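Local coordinates for protein endolysin B (Mycobacterium phage D29, PDB 3HC7) that cleaves the ester link between mycolic acids and the arabinogalactan–peptidoglycan of the mycobacterial cell wall, helping the phage lyse its host, at residues V57-L60 / I61-E65; R197-V200 / V201-L204. All coordinates share one frame; numbering follows the deposited sequence.

Interaction 1. Residues V57-L60 / I61-E65; sequences VAEL and ILQIE
Val57 and Ile61, one turn apart on helix 50-70, run alongside each other with their branches extending in the same direction, Val57 CG1 3.6 Å from Ile61 CD1. The next apolar pair on the helix, Leu60 and Ile64, meets at a slant: Leu60 CD1 is 3.8 Å from Ile64 CD1. In both isoleucines CG1 stands beside the backbone N (chi1 -72° in Ile61), which folds the longer branch back toward the preceding turn. Ile64 CG1 thus comes to 3.1 Å from Leu60 O, close to the very carbonyl its own N binds.

The backbone bonds are the i to i+4 ladder of an alpha-helix. Ile61 N reaches Val57 O at 3.0 Å, Leu62 N bonds Ala58 O, Gln63 N bonds Glu59 O, and Ile64 N bonds Leu60 O at 3.1 Å.

On another side of the helix, Glu59 is bent at its second torsion (chi2 71°), which brings its OE2 against the aliphatic part of Gln63, 3.4 Å from Gln63 CG.

The helix is broadly amphipathic, with Leu62 exposed and Glu65 in a salt bridge with Arg102, though the polar Gln63 is buried and touches Phe7. Leu60 and Ile64 pack on Phe7 and Met78 of the parallel sheet, Val57 on Gln90 and Ile61 on Val91 and His95 of helix 83-96. Leu60-Ile64 thus faces the sheet and Val57-Ile61 helix 83-96, with Leu60 reaching Val91 as well.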
loop_
_atom_site.group_PDB
_atom_site.type_symbol
_atom_site.label_atom_id
_atom_site.label_comp_id
_atom_site.label_asym_id
_atom_site.label_seq_id
_atom_site.Cartn_x
_atom_site.Cartn_y
_atom_site.Cartn_z
ATOM N N VAL A 57 -8.660 2.797 4.784
ATOM C CA VAL A 57 -8.834 1.592 5.587
ATOM C C VAL A 57 -10.282 1.460 6.043
ATOM O O VAL A 57 -10.883 0.401 5.917
ATOM C CB VAL A 57 -7.878 1.558 6.808
ATOM C CG1 VAL A 57 -8.362 0.545 7.876
ATOM C CG2 VAL A 57 -6.468 1.212 6.362
ATOM N N ALA A 58 -10.840 2.536 6.580
ATOM C CA ALA A 58 -12.219 2.501 7.053
ATOM C C ALA A 58 -13.164 2.126 5.915
ATOM O O ALA A 58 -14.073 1.318 6.097
ATOM C CB ALA A 58 -12.610 3.826 7.666
ATOM N N GLU A 59 -12.947 2.697 4.737
ATOM C CA GLU A 59 -13.829 2.401 3.613
ATOM C C GLU A 59 -13.670 0.970 3.100
ATOM O O GLU A 59 -14.649 0.333 2.708
ATOM C CB GLU A 59 -13.630 3.391 2.472
ATOM C CG GLU A 59 -14.551 3.123 1.277
ATOM C CD GLU A 59 -16.009 3.464 1.555
ATOM O OE1 GLU A 59 -16.286 4.184 2.538
ATOM O OE2 GLU A 59 -16.884 3.017 0.783
ATOM N N LEU A 60 -12.444 0.461 3.102
ATOM C CA LEU A 60 -12.210 -0.896 2.623
ATOM C C LEU A 60 -12.857 -1.926 3.553
ATOM O O LEU A 60 -13.405 -2.936 3.105
ATOM C CB LEU A 60 -10.711 -1.172 2.473
ATOM C CG LEU A 60 -10.410 -2.616 2.063
ATOM C CD1 LEU A 60 -11.167 -2.975 0.793
ATOM C CD2 LEU A 60 -8.921 -2.843 1.896
ATOM N N ILE A 61 -12.800 -1.662 4.852
ATOM C CA ILE A 61 -13.402 -2.560 5.826
ATOM C C ILE A 61 -14.919 -2.560 5.640
ATOM O O ILE A 61 -15.546 -3.618 5.553
ATOM C CB ILE A 61 -13.060 -2.133 7.258
ATOM C CG1 ILE A 61 -11.585 -2.417 7.560
ATOM C CG2 ILE A 61 -13.955 -2.862 8.257
ATOM C CD1 ILE A 61 -11.072 -1.693 8.799
ATOM N N LEU A 62 -15.489 -1.360 5.570
ATOM C CA LEU A 62 -16.922 -1.172 5.372
ATOM C C LEU A 62 -17.424 -1.949 4.154
ATOM O O LEU A 62 -18.373 -2.725 4.252
ATOM C CB LEU A 62 -17.230 0.324 5.216
ATOM C CG LEU A 62 -18.675 0.830 5.321
ATOM C CD1 LEU A 62 -18.755 2.327 5.066
ATOM C CD2 LEU A 62 -19.589 0.103 4.362
ATOM N N GLN A 63 -16.781 -1.732 3.013
ATOM C CA GLN A 63 -17.199 -2.339 1.758
ATOM C C GLN A 63 -17.096 -3.858 1.783
ATOM O O GLN A 63 -17.975 -4.551 1.277
ATOM C CB GLN A 63 -16.373 -1.777 0.599
ATOM C CG GLN A 63 -16.725 -0.346 0.233
ATOM C CD GLN A 63 -18.122 -0.239 -0.359
ATOM O OE1 GLN A 63 -18.739 0.828 -0.347
ATOM N NE2 GLN A 63 -18.626 -1.354 -0.879
ATOM N N ILE A 64 -16.019 -4.373 2.366
ATOM C CA ILE A 64 -15.826 -5.814 2.462
ATOM C C ILE A 64 -16.983 -6.470 3.211
ATOM O O ILE A 64 -17.539 -7.471 2.760
ATOM C CB ILE A 64 -14.501 -6.165 3.159
ATOM C CG1 ILE A 64 -13.332 -5.946 2.194
ATOM C CG2 ILE A 64 -14.531 -7.609 3.635
ATOM C CD1 ILE A 64 -11.951 -6.070 2.841
ATOM N N GLU A 65 -17.339 -5.892 4.353
ATOM C CA GLU A 65 -18.468 -6.366 5.139
ATOM C C GLU A 65 -19.745 -6.356 4.318
ATOM O O GLU A 65 -20.515 -7.319 4.338
ATOM C CB GLU A 65 -18.670 -5.484 6.366
ATOM C CG GLU A 65 -17.666 -5.705 7.459
ATOM C CD GLU A 65 -17.851 -4.732 8.599
ATOM O OE1 GLU A 65 -18.602 -3.748 8.426
ATOM O OE2 GLU A 65 -17.243 -4.954 9.664
#

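Interaction 2. Residues R197-V200 / V201-L204; sequences RDSV and VAQL
This is a helix N-terminus: Ser199 is the N-cap of helix 200-207, and residues 197-204 run from the loop after helix 179-189 into its first turn. Ser199 OG accepts from Ala202 N at 3.1 Å, with an N-H...O angle of 160°. With chi1 at 65°, OG is tucked in against the backbone, flanked by its own N and C, and reaches forward to the Ala202 amide; the same hydroxyl is also hydrogen-bonded to Gly196 O. Ala202 CB packs near the cap as well, 3.4 Å from Arg197 O.

Gln203 adds a second tie to the loop. Its chain runs extended beyond CG, back along the incoming backbone, and NE2 bonds Asp198 O at 3.0 Å. This bond is bent, 134° at the hydrogen, and NE2 stands well above the carbonyl plane. Gln203 is thus bound from its side chain and its backbone, since its N reaches Ser199 O at 3.0 Å. Leu204 N to Val200 O, 2.8 Å, carries on the helical pattern.

The apolar pair is Val200 and Leu204, whose side chains line up along one flank of the turn, with Val200 CG1 3.9 Å from Leu204 CD1. Both sit between two helices: Val200 touches Ile186 of helix 179-189 and Ala219 of helix 212-230, and Leu204 touches Ile183 of the former and Ile212 and Ile216 of the latter.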
loop_
_atom_site.group_PDB
_atom_site.type_symbol
_atom_site.label_atom_id
_atom_site.label_comp_id
_atom_site.label_asym_id
_atom_site.label_seq_id
_atom_site.Cartn_x
_atom_site.Cartn_y
_atom_site.Cartn_z
ATOM N N ARG A 197 0.836 15.482 18.806
ATOM C CA ARG A 197 1.871 14.519 19.152
ATOM C C ARG A 197 2.386 13.753 17.941
ATOM O O ARG A 197 3.510 13.263 17.939
ATOM C CB ARG A 197 1.326 13.542 20.207
ATOM C CG ARG A 197 0.023 12.868 19.793
ATOM C CD ARG A 197 -0.650 12.092 20.931
ATOM N NE ARG A 197 -1.700 11.229 20.398
ATOM C CZ ARG A 197 -2.987 11.554 20.326
ATOM N NH1 ARG A 197 -3.406 12.726 20.775
ATOM N NH2 ARG A 197 -3.860 10.697 19.807
ATOM N N ASP A 198 1.572 13.657 16.898
ATOM C CA ASP A 198 1.986 12.907 15.721
ATOM C C ASP A 198 2.468 13.788 14.569
ATOM O O ASP A 198 2.619 13.303 13.453
ATOM C CB ASP A 198 0.860 11.998 15.240
ATOM C CG ASP A 198 0.426 11.002 16.304
ATOM O OD1 ASP A 198 1.305 10.409 16.962
ATOM O OD2 ASP A 198 -0.797 10.820 16.480
ATOM N N SER A 199 2.724 15.072 14.825
ATOM C CA SER A 199 3.229 15.934 13.744
ATOM C C SER A 199 4.660 15.586 13.328
ATOM O O SER A 199 5.405 14.926 14.075
ATOM C CB SER A 199 3.134 17.414 14.116
ATOM O OG SER A 199 3.976 17.717 15.211
ATOM N N VAL A 200 5.052 16.031 12.135
ATOM C CA VAL A 200 6.438 15.880 11.710
ATOM C C VAL A 200 7.359 16.475 12.772
ATOM O O VAL A 200 8.347 15.847 13.162
ATOM C CB VAL A 200 6.700 16.539 10.346
ATOM C CG1 VAL A 200 8.212 16.598 10.049
ATOM C CG2 VAL A 200 5.951 15.787 9.244
ATOM N N VAL A 201 7.029 17.675 13.247
ATOM C CA VAL A 201 7.906 18.378 14.188
ATOM C C VAL A 201 8.021 17.655 15.539
ATOM O O VAL A 201 9.106 17.576 16.119
ATOM C CB VAL A 201 7.486 19.849 14.398
ATOM C CG1 VAL A 201 8.186 20.444 15.614
ATOM C CG2 VAL A 201 7.789 20.679 13.156
ATOM N N ALA A 202 6.909 17.121 16.034
ATOM C CA ALA A 202 6.934 16.350 17.282
ATOM C C ALA A 202 7.821 15.120 17.114
ATOM O O ALA A 202 8.652 14.809 17.967
ATOM C CB ALA A 202 5.535 15.931 17.672
ATOM N N GLN A 203 7.634 14.423 15.999
ATOM C CA GLN A 203 8.430 13.249 15.686
ATOM C C GLN A 203 9.910 13.559 15.492
ATOM O O GLN A 203 10.766 12.759 15.887
ATOM C CB GLN A 203 7.855 12.517 14.471
ATOM C CG GLN A 203 6.458 11.941 14.719
ATOM C CD GLN A 203 5.953 11.098 13.556
ATOM O OE1 GLN A 203 6.431 9.989 13.321
ATOM N NE2 GLN A 203 4.972 11.621 12.832
ATOM N N LEU A 204 10.219 14.710 14.891
ATOM C CA LEU A 204 11.610 15.098 14.705
ATOM C C LEU A 204 12.297 15.259 16.053
ATOM O O LEU A 204 13.456 14.878 16.226
ATOM C CB LEU A 204 11.726 16.392 13.882
ATOM C CG LEU A 204 11.464 16.242 12.378
ATOM C CD1 LEU A 204 11.579 17.599 11.671
ATOM C CD2 LEU A 204 12.432 15.222 11.776
#

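Interactions 1 and 2 lie in different parts of the chain and do not touch: their centres are 29 Å apart and their nearest atoms about 15 Å. Interaction 1 is within a long helix lying against the parallel sheet of the alpha/beta hydrolase core, whereas interaction 2 starts a short helix packed among others, its centre 22 Å from that of the chain against 15 Å for interaction 1. Neither holds a residue of the active site, formed by Ser82, His240 and, as inferred, Asp166. Both lie away from that site, although the Leu60 side chain approaches, but makes no contact with, residues of the probable nucleophile elbow that includes Ser82.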